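Local coordinates for single-stranded DNA-binding protein (PDB 5ODJ) that is a phage single-stranded DNA-binding protein of the OB fold, probably acting in replication of the phage genome, at residues N27-Y32 with E176-G181; L53-D58 with W109-R114; D120-E125 with S168-K173. All coordinates share one frame; numbering follows the deposited sequence. Where two conformers were deposited one is given.

In the fold
All three contacts involve one curled, mixed sheet, that of an OB fold. Contacts 1 and 2 touch, their centres about 12 Å apart: strand 28-34 pairs with strand 49-56, where Arg29 O lies 2.7 Å from Leu54 N, and Val28 packs on Leu53 and Met55. Contact 3 pairs strand 120-122 in parallel with strand 159-173, closing the barrel, and meets contact 1 where Asn27 OD1 probably accepts a hydrogen bond from Arg172 NE. Contacts 2 and 3 do not touch, their nearest atoms being about 6 Å apart. A bound magnesium ion lies about 7 Å from the side chain of Met55 in contact 2 and about 13 Å from that of Arg172 in contact 3.

Contact 1 of 3, residues N27-Y32 with E176-G181; sequences NVRCSY and EPFGEG
Arg29, on strand 28-34, reaches out to the loop 176-181 and lies against Phe178. Its CB points toward that loop, and the chain then runs extended from CG to NE, with CG anti to the backbone N (chi1 -161°). The methylene part meets the aromatic tip first: CG only just reaches Phe178 CZ, while CD is 3.8 Å from the same atom. Next comes NE, 3.6 Å from Phe178 CZ, with its N-H spent on the backbone oxygen of Gly142. Over the centre of the guanidinium sits Phe178 CE1, 3.6 Å above its plane, with Arg29 CZ and NH1 against it. Ring and guanidinium are inclined by 40°, a tilted contact rather than a parallel stack. The guanidinium presents its edge to Glu176, and NH2 gives a weak, bent hydrogen bond to Glu176 O, 2.8 Å long with 128° at the hydrogen. The carboxylate of Glu176 leads elsewhere; a weak, long ion pair joins NH2 to Asp175.

Phe178 comes from the opposite direction. Its CE2 lies 3.3 Å from Cys30 O, near the ring plane, and the ring also touches Leu54 of the neighbouring strand. Arginine suits this place because its aliphatic stem and flat, cationic end can serve an aromatic ring and two carbonyl oxygens together; phenylalanine, because one flat ring can offer its CE1/CZ side to the guanidinium and its CE2-H edge to the Cys30 carbonyl. The chemistry implies that, between these two segments, the contact rests on the Phe178 ring and on Arg29 holding a backbone oxygen, with little reliance on a direct charge pair.

Contact 2 of 3, residues L53-D58 with W109-R114; sequences LLMPKD and WVISAR
Leu53 and Ile111 form a hydrogen-bonded antiparallel pair, each giving its N-H to the other's carbonyl oxygen. Met55 and Trp109 do the same two residues along. The bond from Ile111 N to Leu53 O is 2.8 Å long and nearly straight at 176°; the other three are similar in length. Between the two pairs, Leu54 and Val110 make a non-hydrogen-bonded pair.

Lys57 lies over one face of the Trp109 indole. With CG beside the backbone N (chi1 -70°) and the rest extended, the chain crosses the ring, placing CE 3.7 Å from the centroid of the six-membered ring (CH-pi). Its NZ lies 4.4 Å from that centroid, a cation-pi interaction, while making salt bridges to Asp94 and Asp96. Lysine fits by offering the indole both methylenes and a charge.

On the Trp109 face, Met55 (selenomethionine) bends at chi3, bringing SE to 3.5 Å from Ile111 CD1 and CE against Trp109 CD1. Ile67 of helix 61-76, inserted between the two strands in sequence, touches both Met55 and Ile111. On the other face Leu54 CD2 meets Val110 CG2 at 4.0 Å. This is the antiparallel pairing of the second and third barrel strands of an OB fold.

Contact 3 of 3, residues D120-E125 with S168-K173; sequences DVLNME and SVLKRK
Three backbone hydrogen bonds join Asp120 and Leu122 to the strand 168-173 in parallel register, while Val121 turns its backbone to Leu129. Val169 gives its N-H to Asp120 O and receives one at its own oxygen from Leu122 N, so it grips the shorter strand on both sides of Val121. The third, from Lys171 N to Leu122 O, is 2.9 Å long and straight at 172°.

On the face of Leu122, CD1 of Leu170 packs 3.8 Å from Leu122 CB and reaches Asn123 O. With Leu170 CG anti to the backbone N (chi1 165°) and a further turn at chi2, CD1 is brought across. The branched Val121 and Val169 suit the opposite, buried face, where Val121 touches Ile139 and Val169 touches Val145.

Past the paired residues the chain turns, and Met124 (selenomethionine) slants over the extended stem of Lys171. Its CG is 3.7 Å from Lys171 CG, and its CE lies 3.9 Å from Lys171 CE; SE rests beside Lys173 CA. Lysine suits this buried place: its methylenes pack on Met124 while NZ forms salt bridges to Asp174 and Glu138. Asn123 OD1 helps shape the turn, accepting a hydrogen bond from Glu127 N and a weak one from Glu125 N.

On its other side, strand 159-173 pairs antiparallel with strand 144-156, and a classic beta bulge sets Arg172 and Lys173 both opposite Trp144. The parallel pairing of strand 120-122, which continues the third strand 108-115, with the last strand is the 3-5 pairing that closes an OB barrel whose other neighbours are antiparallel.

Contact 1 of 3, residues N27-Y32 with E176-G181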
ATOM      1  N   ASN A  27       8.967   7.073   0.660  1.00 14.71           N
ATOM      2  CA  ASN A  27       8.674   8.377   1.232  1.00 14.42           C
ATOM      3  C   ASN A  27       7.220   8.791   1.035  1.00 14.21           C
ATOM      4  O   ASN A  27       6.910   9.826   0.450  1.00 16.39           O
ATOM      5  CB  ASN A  27       9.657   9.404   0.674  1.00 15.94           C
ATOM      6  CG  ASN A  27      11.081   9.014   0.941  1.00 16.49           C
ATOM      7  OD1 ASN A  27      11.414   8.664   2.056  1.00 20.81           O
ATOM      8  ND2 ASN A  27      11.912   9.051  -0.070  1.00 17.51           N
ATOM      9  N   VAL A  28       6.341   7.982   1.607  1.00 13.76           N
ATOM     10  CA  VAL A  28       4.900   8.159   1.545  1.00 13.97           C
ATOM     11  C   VAL A  28       4.360   8.205   2.960  1.00 12.88           C
ATOM     12  O   VAL A  28       4.984   7.675   3.884  1.00 14.50           O
ATOM     13  CB  VAL A  28       4.255   7.067   0.704  1.00 13.70           C
ATOM     14  CG1 VAL A  28       4.711   7.198  -0.759  1.00 15.01           C
ATOM     15  CG2 VAL A  28       4.583   5.681   1.222  1.00 14.20           C
ATOM     16  N   ARG A  29       3.222   8.855   3.149  1.00 13.84           N
ATOM     17  CA  ARG A  29       2.668   8.988   4.504  1.00 13.47           C
ATOM     18  C   ARG A  29       1.719   7.811   4.762  1.00 14.22           C
ATOM     19  O   ARG A  29       0.908   7.424   3.947  1.00 17.54           O
ATOM     20  CB  ARG A  29       1.960  10.341   4.647  1.00 15.60           C
ATOM     21  CG  ARG A  29       1.746  10.772   6.089  1.00 16.30           C
ATOM     22  CD  ARG A  29       1.384  12.247   6.211  1.00 17.57           C
ATOM     23  NE  ARG A  29       1.348  12.643   7.621  1.00 18.49           N
ATOM     24  CZ  ARG A  29       0.858  13.777   8.086  1.00 20.62           C
ATOM     25  NH1 ARG A  29       0.338  14.672   7.249  1.00 24.32           N
ATOM     26  NH2 ARG A  29       0.832  13.997   9.401  1.00 23.82           N
ATOM     27  N   CYS A  30       1.803   7.236   5.940  1.00 13.79           N
ATOM     28  CA  CYS A  30       0.922   6.108   6.191  1.00 15.78           C
ATOM     29  C   CYS A  30      -0.360   6.478   6.910  1.00 14.71           C
ATOM     30  O   CYS A  30      -0.410   7.455   7.639  1.00 16.24           O
ATOM     31  CB  CYS A  30       1.675   4.986   6.846  1.00 21.37           C
ATOM     32  SG  CYS A  30       1.371   4.690   8.534  1.00 28.41           S
ATOM     33  N   SER A  31      -1.390   5.703   6.619  1.00 13.16           N
ATOM     34  CA  SER A  31      -2.697   5.794   7.245  0.50 14.83           C
ATOM     35  C   SER A  31      -3.216   4.392   7.565  1.00 13.80           C
ATOM     36  O   SER A  31      -2.835   3.433   6.888  1.00 14.04           O
ATOM     37  CB  SER A  31      -3.640   6.513   6.288  0.50 17.87           C
ATOM     38  OG  SER A  31      -4.864   6.744   6.910  0.50 21.47           O
ATOM     39  N   TYR A  32      -4.066   4.272   8.586  1.00 15.23           N
ATOM     40  CA  TYR A  32      -4.675   3.016   8.946  1.00 15.08           C
ATOM     41  C   TYR A  32      -3.721   1.808   8.954  1.00 14.67           C
ATOM     42  O   TYR A  32      -4.014   0.774   8.335  1.00 14.85           O
ATOM     43  CB  TYR A  32      -5.850   2.745   8.009  1.00 18.42           C
ATOM     44  CG  TYR A  32      -6.921   3.787   8.120  1.00 21.25           C
ATOM     45  CD1 TYR A  32      -7.608   3.938   9.304  1.00 24.39           C
ATOM     46  CD2 TYR A  32      -7.223   4.623   7.071  1.00 26.83           C
ATOM     47  CE1 TYR A  32      -8.579   4.892   9.458  1.00 27.33           C
ATOM     48  CE2 TYR A  32      -8.208   5.585   7.207  1.00 30.81           C
ATOM     49  CZ  TYR A  32      -8.869   5.706   8.414  1.00 28.80           C
ATOM     50  OH  TYR A  32      -9.841   6.647   8.562  1.00 41.71           O
ATOM     51  N   GLU A 176       3.054  14.501  12.502  1.00 21.08           N
ATOM     52  CA  GLU A 176       1.917  14.643  13.382  1.00 20.73           C
ATOM     53  C   GLU A 176       1.043  13.418  13.213  1.00 20.53           C
ATOM     54  O   GLU A 176       0.722  13.067  12.075  1.00 21.23           O
ATOM     55  CB  GLU A 176       1.103  15.894  12.997  1.00 24.00           C
ATOM     56  CG  GLU A 176      -0.013  16.244  13.962  1.00 32.14           C
ATOM     57  CD  GLU A 176       0.453  16.632  15.363  1.00 36.01           C
ATOM     58  OE1 GLU A 176       1.668  16.914  15.576  1.00 37.81           O
ATOM     59  OE2 GLU A 176      -0.434  16.662  16.258  1.00 39.85           O
ATOM     60  N   PRO A 177       0.665  12.743  14.326  1.00 20.25           N
ATOM     61  CA  PRO A 177      -0.270  11.608  14.174  1.00 21.75           C
ATOM     62  C   PRO A 177      -1.664  12.017  13.702  1.00 21.11           C
ATOM     63  O   PRO A 177      -2.166  13.069  14.124  1.00 25.26           O
ATOM     64  CB  PRO A 177      -0.369  11.023  15.591  1.00 20.89           C
ATOM     65  CG  PRO A 177       0.798  11.549  16.324  1.00 25.15           C
ATOM     66  CD  PRO A 177       1.119  12.886  15.716  1.00 21.02           C
ATOM     67  N   PHE A 178      -2.294  11.184  12.856  1.00 22.33           N
ATOM     68  CA  PHE A 178      -3.681  11.408  12.431  1.00 24.74           C
ATOM     69  C   PHE A 178      -4.660  11.145  13.549  1.00 27.74           C
ATOM     70  O   PHE A 178      -5.768  11.719  13.548  1.00 29.55           O
ATOM     71  CB  PHE A 178      -4.094  10.556  11.232  1.00 23.29           C
ATOM     72  CG  PHE A 178      -3.369  10.877   9.973  1.00 22.36           C
ATOM     73  CD1 PHE A 178      -3.221  12.184   9.552  1.00 24.79           C
ATOM     74  CD2 PHE A 178      -2.895   9.860   9.147  1.00 20.62           C
ATOM     75  CE1 PHE A 178      -2.569  12.495   8.381  1.00 25.28           C
ATOM     76  CE2 PHE A 178      -2.260  10.169   7.966  1.00 21.39           C
ATOM     77  CZ  PHE A 178      -2.094  11.487   7.578  1.00 24.22           C
ATOM     78  N   GLY A 179      -4.247  10.295  14.494  1.00 28.08           N
ATOM     79  CA  GLY A 179      -5.025   9.982  15.686  1.00 35.21           C
ATOM     80  C   GLY A 179      -5.804   8.690  15.558  1.00 44.33           C
ATOM     81  O   GLY A 179      -5.882   8.067  14.490  1.00 43.56           O
ATOM     82  N   GLU A 180      -6.339   8.274  16.688  1.00 54.22           N
ATOM     83  CA  GLU A 180      -7.406   7.289  16.731  1.00 57.70           C
ATOM     84  C   GLU A 180      -8.710   8.113  16.859  1.00 58.71           C
ATOM     85  O   GLU A 180      -8.688   9.276  17.280  1.00 59.89           O
ATOM     86  CB  GLU A 180      -7.124   6.310  17.871  1.00 61.02           C
ATOM     87  CG  GLU A 180      -5.806   5.556  17.647  1.00 67.71           C
ATOM     88  CD  GLU A 180      -5.340   4.718  18.830  1.00 74.70           C
ATOM     89  OE1 GLU A 180      -5.982   4.752  19.905  1.00 88.94           O
ATOM     90  OE2 GLU A 180      -4.309   4.022  18.681  1.00 83.14           O
ATOM     91  N   GLY A 181      -9.825   7.531  16.443  1.00 60.98           N
ATOM     92  CA  GLY A 181     -11.071   8.291  16.174  1.00 61.68           C
ATOM     93  C   GLY A 181     -11.475   8.284  14.699  1.00 59.37           C
ATOM     94  O   GLY A 181     -12.479   8.909  14.303  1.00 60.62           O
TER

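Contact 2 of 3, residues L53-D58 with W109-R114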
ATOM      1  N   LEU A  53      -1.149   3.896   2.019  1.00 11.81           N
ATOM      2  CA  LEU A  53      -0.008   4.778   1.692  1.00 12.93           C
ATOM      3  C   LEU A  53      -0.525   6.010   0.963  1.00 13.58           C
ATOM      4  O   LEU A  53      -1.306   5.869   0.014  1.00 15.77           O
ATOM      5  CB  LEU A  53       1.019   4.043   0.842  1.00 14.03           C
ATOM      6  CG  LEU A  53       1.519   2.709   1.400  1.00 13.65           C
ATOM      7  CD1 LEU A  53       2.440   2.017   0.396  1.00 16.13           C
ATOM      8  CD2 LEU A  53       2.231   2.908   2.724  1.00 13.98           C
ATOM      9  N   LEU A  54      -0.128   7.189   1.445  1.00 14.64           N
ATOM     10  CA  LEU A  54      -0.552   8.473   0.841  1.00 13.51           C
ATOM     11  C   LEU A  54       0.644   9.039   0.104  1.00 13.76           C
ATOM     12  O   LEU A  54       1.640   9.413   0.730  1.00 15.09           O
ATOM     13  CB  LEU A  54      -1.036   9.443   1.909  1.00 15.44           C
ATOM     14  CG  LEU A  54      -2.142   8.880   2.817  1.00 17.38           C
ATOM     15  CD1 LEU A  54      -2.503   9.881   3.892  1.00 18.32           C
ATOM     16  CD2 LEU A  54      -3.393   8.436   2.076  1.00 19.45           C
HETATM   17  N   MSE A  55       0.529   9.082  -1.238  1.00 15.13           N
HETATM   18  CA  MSE A  55       1.642   9.515  -2.088  1.00 16.29           C
HETATM   19  C   MSE A  55       1.343  10.916  -2.563  1.00 17.07           C
HETATM   20  O   MSE A  55       0.412  11.100  -3.360  1.00 18.23           O
HETATM   21  CB  MSE A  55       1.846   8.676  -3.346  1.00 19.07           C
HETATM   22  CG  MSE A  55       1.893   7.212  -3.098  1.00 18.87           C
HETATM   23 SE   MSE A  55       2.885   6.278  -4.565  1.00 26.07          SE
HETATM   24  CE  MSE A  55       2.162   7.147  -6.034  1.00 20.22           C
ATOM     25  N   PRO A  56       2.142  11.909  -2.125  1.00 17.22           N
ATOM     26  CA  PRO A  56       1.879  13.272  -2.582  1.00 18.80           C
ATOM     27  C   PRO A  56       2.044  13.409  -4.099  1.00 21.55           C
ATOM     28  O   PRO A  56       3.069  13.001  -4.698  1.00 21.11           O
ATOM     29  CB  PRO A  56       2.898  14.114  -1.815  1.00 19.19           C
ATOM     30  CG  PRO A  56       3.279  13.274  -0.613  1.00 18.80           C
ATOM     31  CD  PRO A  56       3.251  11.872  -1.146  1.00 19.02           C
ATOM     32  N   LYS A  57       1.031  14.002  -4.714  1.00 18.93           N
ATOM     33  CA  LYS A  57       1.010  14.084  -6.165  1.00 21.74           C
ATOM     34  C   LYS A  57       2.185  14.916  -6.730  1.00 23.33           C
ATOM     35  O   LYS A  57       2.708  14.586  -7.793  1.00 25.58           O
ATOM     36  CB  LYS A  57      -0.337  14.620  -6.631  1.00 22.21           C
ATOM     37  CG  LYS A  57      -1.481  13.641  -6.428  1.00 19.93           C
ATOM     38  CD  LYS A  57      -2.772  14.194  -6.954  1.00 20.90           C
ATOM     39  CE  LYS A  57      -3.942  13.219  -6.906  1.00 19.79           C
ATOM     40  NZ  LYS A  57      -5.157  13.856  -7.462  1.00 22.37           N
ATOM     41  N   ASP A  58       2.634  15.926  -5.991  1.00 24.91           N
ATOM     42  CA  ASP A  58       3.740  16.788  -6.447  1.00 25.64           C
ATOM     43  C   ASP A  58       5.073  16.102  -6.585  1.00 29.24           C
ATOM     44  O   ASP A  58       5.877  16.496  -7.427  1.00 35.44           O
ATOM     45  CB  ASP A  58       3.971  17.973  -5.517  1.00 30.81           C
ATOM     46  CG  ASP A  58       2.862  18.955  -5.547  1.00 34.28           C
ATOM     47  OD1 ASP A  58       2.018  18.879  -6.470  1.00 45.56           O
ATOM     48  OD2 ASP A  58       2.841  19.815  -4.634  1.00 42.90           O
ATOM     49  N   TRP A 109      -2.249  10.458  -3.933  1.00 17.47           N
ATOM     50  CA  TRP A 109      -2.682   9.155  -4.423  1.00 17.51           C
ATOM     51  C   TRP A 109      -2.788   8.253  -3.211  1.00 17.55           C
ATOM     52  O   TRP A 109      -1.971   8.373  -2.320  1.00 18.37           O
ATOM     53  CB  TRP A 109      -1.662   8.555  -5.390  1.00 18.22           C
ATOM     54  CG  TRP A 109      -1.405   9.399  -6.591  1.00 19.59           C
ATOM     55  CD1 TRP A 109      -0.239  10.036  -6.895  1.00 19.03           C
ATOM     56  CD2 TRP A 109      -2.331   9.734  -7.612  1.00 21.50           C
ATOM     57  NE1 TRP A 109      -0.376  10.722  -8.065  1.00 21.52           N
ATOM     58  CE2 TRP A 109      -1.650  10.559  -8.528  1.00 22.60           C
ATOM     59  CE3 TRP A 109      -3.661   9.395  -7.867  1.00 20.54           C
ATOM     60  CZ2 TRP A 109      -2.263  11.070  -9.693  1.00 23.57           C
ATOM     61  CZ3 TRP A 109      -4.268   9.894  -9.029  1.00 24.13           C
ATOM     62  CH2 TRP A 109      -3.564  10.720  -9.921  1.00 27.13           C
ATOM     63  N   VAL A 110      -3.792   7.396  -3.187  1.00 16.44           N
ATOM     64  CA  VAL A 110      -4.089   6.571  -2.007  1.00 15.80           C
ATOM     65  C   VAL A 110      -3.956   5.086  -2.381  1.00 15.87           C
ATOM     66  O   VAL A 110      -4.697   4.584  -3.207  1.00 16.47           O
ATOM     67  CB  VAL A 110      -5.506   6.827  -1.474  1.00 16.58           C
ATOM     68  CG1 VAL A 110      -5.755   6.005  -0.223  1.00 18.26           C
ATOM     69  CG2 VAL A 110      -5.710   8.300  -1.182  1.00 17.54           C
ATOM     70  N   ILE A 111      -2.954   4.431  -1.801  1.00 15.09           N
ATOM     71  CA  ILE A 111      -2.615   3.035  -2.090  1.00 14.41           C
ATOM     72  C   ILE A 111      -3.025   2.152  -0.919  1.00 13.60           C
ATOM     73  O   ILE A 111      -2.665   2.452   0.216  1.00 15.50           O
ATOM     74  CB  ILE A 111      -1.117   2.885  -2.383  1.00 15.65           C
ATOM     75  CG1 ILE A 111      -0.804   3.496  -3.757  1.00 20.00           C
ATOM     76  CG2 ILE A 111      -0.698   1.427  -2.365  1.00 16.36           C
ATOM     77  CD1 ILE A 111       0.648   3.706  -4.003  1.00 26.75           C
ATOM     78  N   SER A 112      -3.776   1.098  -1.207  1.00 13.04           N
ATOM     79  CA  SER A 112      -4.122   0.086  -0.180  1.00 14.28           C
ATOM     80  C   SER A 112      -3.362  -1.201  -0.518  1.00 13.25           C
ATOM     81  O   SER A 112      -3.480  -1.709  -1.620  1.00 14.92           O
ATOM     82  CB  SER A 112      -5.629  -0.163  -0.227  1.00 20.57           C
ATOM     83  OG  SER A 112      -6.300   1.033   0.113  1.00 30.55           O
ATOM     84  N   ALA A 113      -2.572  -1.711   0.429  1.00 13.46           N
ATOM     85  CA  ALA A 113      -1.815  -2.949   0.208  1.00 13.45           C
ATOM     86  C   ALA A 113      -2.081  -3.890   1.403  1.00 13.55           C
ATOM     87  O   ALA A 113      -2.144  -3.407   2.524  1.00 13.65           O
ATOM     88  CB  ALA A 113      -0.332  -2.648   0.037  1.00 15.62           C
ATOM     89  N   ARG A 114      -2.279  -5.186   1.136  1.00 12.10           N
ATOM     90  CA  ARG A 114      -2.705  -6.150   2.136  1.00 12.83           C
ATOM     91  C   ARG A 114      -1.924  -7.438   1.935  1.00 12.45           C
ATOM     92  O   ARG A 114      -1.421  -7.727   0.850  1.00 13.74           O
ATOM     93  CB  ARG A 114      -4.207  -6.426   2.066  1.00 15.00           C
ATOM     94  CG  ARG A 114      -5.093  -5.181   2.099  1.00 17.42           C
ATOM     95  CD  ARG A 114      -6.587  -5.511   2.035  1.00 23.55           C
ATOM     96  NE  ARG A 114      -7.363  -4.258   2.047  1.00 33.78           N
ATOM     97  CZ  ARG A 114      -7.602  -3.472   0.982  1.00 39.44           C
ATOM     98  NH1 ARG A 114      -7.156  -3.785  -0.243  1.00 49.40           N
ATOM     99  NH2 ARG A 114      -8.300  -2.348   1.144  1.00 43.13           N
TER

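Contact 3 of 3, residues D120-E125 with S168-K173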
ATOM      1  N   ASP A 120       7.390  -7.744   6.575  1.00 15.28           N
ATOM      2  CA  ASP A 120       8.535  -7.321   7.344  1.00 16.10           C
ATOM      3  C   ASP A 120       8.328  -5.852   7.708  1.00 14.62           C
ATOM      4  O   ASP A 120       7.887  -5.047   6.870  1.00 16.42           O
ATOM      5  CB  ASP A 120       9.809  -7.480   6.537  1.00 18.70           C
ATOM      6  CG  ASP A 120      10.168  -8.930   6.254  1.00 22.47           C
ATOM      7  OD1 ASP A 120       9.739  -9.860   6.953  1.00 26.41           O
ATOM      8  OD2 ASP A 120      10.908  -9.124   5.279  1.00 30.89           O
ATOM      9  N   VAL A 121       8.689  -5.493   8.938  1.00 14.63           N
ATOM     10  CA  VAL A 121       8.514  -4.130   9.432  1.00 14.37           C
ATOM     11  C   VAL A 121       9.840  -3.682   9.978  1.00 14.89           C
ATOM     12  O   VAL A 121      10.361  -4.313  10.912  1.00 17.80           O
ATOM     13  CB  VAL A 121       7.420  -4.008  10.517  1.00 15.79           C
ATOM     14  CG1 VAL A 121       7.335  -2.578  11.000  1.00 18.63           C
ATOM     15  CG2 VAL A 121       6.104  -4.532   9.999  1.00 16.81           C
ATOM     16  N   LEU A 122      10.389  -2.609   9.435  1.00 14.95           N
ATOM     17  CA  LEU A 122      11.678  -2.076   9.838  1.00 16.65           C
ATOM     18  C   LEU A 122      11.524  -0.708  10.472  1.00 15.59           C
ATOM     19  O   LEU A 122      10.774   0.131   9.981  1.00 15.24           O
ATOM     20  CB  LEU A 122      12.638  -1.966   8.636  1.00 17.72           C
ATOM     21  CG  LEU A 122      13.254  -3.233   8.070  1.00 21.79           C
ATOM     22  CD1 LEU A 122      12.214  -4.237   7.667  1.00 27.78           C
ATOM     23  CD2 LEU A 122      14.130  -2.880   6.868  1.00 22.44           C
ATOM     24  N   ASN A 123      12.236  -0.473  11.571  1.00 17.26           N
ATOM     25  CA  ASN A 123      12.276   0.857  12.210  1.00 16.87           C
ATOM     26  C   ASN A 123      13.252   1.755  11.405  1.00 17.99           C
ATOM     27  O   ASN A 123      13.841   1.315  10.392  1.00 17.45           O
ATOM     28  CB  ASN A 123      12.620   0.749  13.720  1.00 18.49           C
ATOM     29  CG  ASN A 123      14.052   0.304  13.984  1.00 20.14           C
ATOM     30  OD1 ASN A 123      14.887   0.258  13.084  1.00 22.68           O
ATOM     31  ND2 ASN A 123      14.326  -0.052  15.232  1.00 25.09           N
HETATM   32  N   MSE A 124      13.429   2.993  11.850  1.00 19.19           N
HETATM   33  CA  MSE A 124      14.257   3.985  11.132  1.00 20.75           C
HETATM   34  C   MSE A 124      15.708   3.571  11.101  1.00 24.12           C
HETATM   35  O   MSE A 124      16.430   3.989  10.218  1.00 29.49           O
HETATM   36  CB  MSE A 124      14.129   5.383  11.764  1.00 21.92           C
HETATM   37  CG  MSE A 124      12.761   5.950  11.421  1.00 22.33           C
HETATM   38 SE   MSE A 124      12.373   7.733  12.161  1.00 25.54          SE
HETATM   39  CE  MSE A 124      12.177   7.454  14.083  1.00 24.26           C
ATOM     40  N   GLU A 125      16.129   2.697  12.017  1.00 26.22           N
ATOM     41  CA  GLU A 125      17.497   2.149  12.004  1.00 27.52           C
ATOM     42  C   GLU A 125      17.649   0.884  11.157  1.00 27.17           C
ATOM     43  O   GLU A 125      18.703   0.242  11.191  1.00 30.82           O
ATOM     44  CB  GLU A 125      18.025   1.881  13.419  1.00 32.87           C
ATOM     45  CG  GLU A 125      17.720   2.952  14.473  1.00 39.14           C
ATOM     46  CD  GLU A 125      18.042   4.366  14.031  1.00 48.67           C
ATOM     47  OE1 GLU A 125      19.220   4.615  13.663  1.00 52.32           O
ATOM     48  OE2 GLU A 125      17.119   5.229  14.068  1.00 56.96           O
ATOM     49  N   SER A 168       6.670  -5.450   2.754  1.00 14.11           N
ATOM     50  CA  SER A 168       7.438  -4.844   3.803  1.00 14.31           C
ATOM     51  C   SER A 168       7.175  -3.343   3.933  1.00 12.74           C
ATOM     52  O   SER A 168       6.651  -2.727   2.996  1.00 12.64           O
ATOM     53  CB  SER A 168       8.901  -5.077   3.590  1.00 16.28           C
ATOM     54  OG  SER A 168       9.325  -4.415   2.439  1.00 17.56           O
ATOM     55  N   VAL A 169       7.439  -2.822   5.129  1.00 12.59           N
ATOM     56  CA  VAL A 169       7.308  -1.419   5.429  1.00 12.32           C
ATOM     57  C   VAL A 169       8.539  -0.982   6.203  1.00 12.44           C
ATOM     58  O   VAL A 169       8.890  -1.650   7.193  1.00 14.73           O
ATOM     59  CB  VAL A 169       6.044  -1.119   6.276  1.00 12.30           C
ATOM     60  CG1 VAL A 169       5.968   0.373   6.587  1.00 13.44           C
ATOM     61  CG2 VAL A 169       4.780  -1.601   5.567  1.00 14.05           C
ATOM     62  N   LEU A 170       9.151   0.129   5.806  1.00 11.91           N
ATOM     63  CA  LEU A 170      10.276   0.777   6.482  1.00 12.93           C
ATOM     64  C   LEU A 170       9.849   2.130   7.025  1.00 11.96           C
ATOM     65  O   LEU A 170       9.366   2.943   6.262  1.00 13.87           O
ATOM     66  CB  LEU A 170      11.423   0.977   5.508  1.00 13.37           C
ATOM     67  CG  LEU A 170      12.514   1.939   5.933  1.00 14.08           C
ATOM     68  CD1 LEU A 170      13.327   1.385   7.098  1.00 16.28           C
ATOM     69  CD2 LEU A 170      13.456   2.268   4.785  1.00 16.24           C
ATOM     70  N   LYS A 171       9.996   2.401   8.327  1.00 12.35           N
ATOM     71  CA  LYS A 171       9.721   3.757   8.844  1.00 13.25           C
ATOM     72  C   LYS A 171      10.777   4.723   8.340  1.00 14.94           C
ATOM     73  O   LYS A 171      11.965   4.419   8.423  1.00 16.04           O
ATOM     74  CB  LYS A 171       9.690   3.806  10.392  1.00 14.03           C
ATOM     75  CG  LYS A 171       9.172   5.156  10.927  1.00 15.84           C
ATOM     76  CD  LYS A 171       8.890   5.104  12.419  1.00 16.50           C
ATOM     77  CE  LYS A 171       8.552   6.480  12.945  1.00 15.38           C
ATOM     78  NZ  LYS A 171       8.261   6.345  14.392  1.00 16.91           N
ATOM     79  N   ARG A 172      10.333   5.895   7.841  1.00 12.83           N
ATOM     80  CA  ARG A 172      11.225   6.944   7.355  1.00 13.64           C
ATOM     81  C   ARG A 172      11.333   8.129   8.309  1.00 13.97           C
ATOM     82  O   ARG A 172      12.416   8.609   8.557  1.00 17.29           O
ATOM     83  CB  ARG A 172      10.771   7.440   5.968  1.00 14.90           C
ATOM     84  CG  ARG A 172      10.959   6.434   4.842  1.00 13.85           C
ATOM     85  CD  ARG A 172      12.419   6.206   4.447  1.00 15.31           C
ATOM     86  NE  ARG A 172      13.063   7.453   4.027  1.00 15.17           N
ATOM     87  CZ  ARG A 172      14.107   8.056   4.616  1.00 16.49           C
ATOM     88  NH1 ARG A 172      14.705   7.552   5.692  1.00 16.54           N
ATOM     89  NH2 ARG A 172      14.600   9.179   4.099  1.00 17.33           N
ATOM     90  N   LYS A 173      10.200   8.626   8.784  1.00 14.29           N
ATOM     91  CA  LYS A 173      10.211   9.751   9.708  1.00 18.05           C
ATOM     92  C   LYS A 173       8.913   9.969  10.453  1.00 16.47           C
ATOM     93  O   LYS A 173       7.840   9.551  10.016  1.00 17.93           O
ATOM     94  CB  LYS A 173      10.654  11.026   9.050  1.00 24.45           C
ATOM     95  CG  LYS A 173       9.692  11.548   8.065  1.00 20.97           C
ATOM     96  CD  LYS A 173      10.098  13.001   7.660  1.00 25.33           C
ATOM     97  CE  LYS A 173       8.977  13.569   6.838  1.00 30.88           C
ATOM     98  NZ  LYS A 173       9.368  14.818   6.167  1.00 29.57           N
TER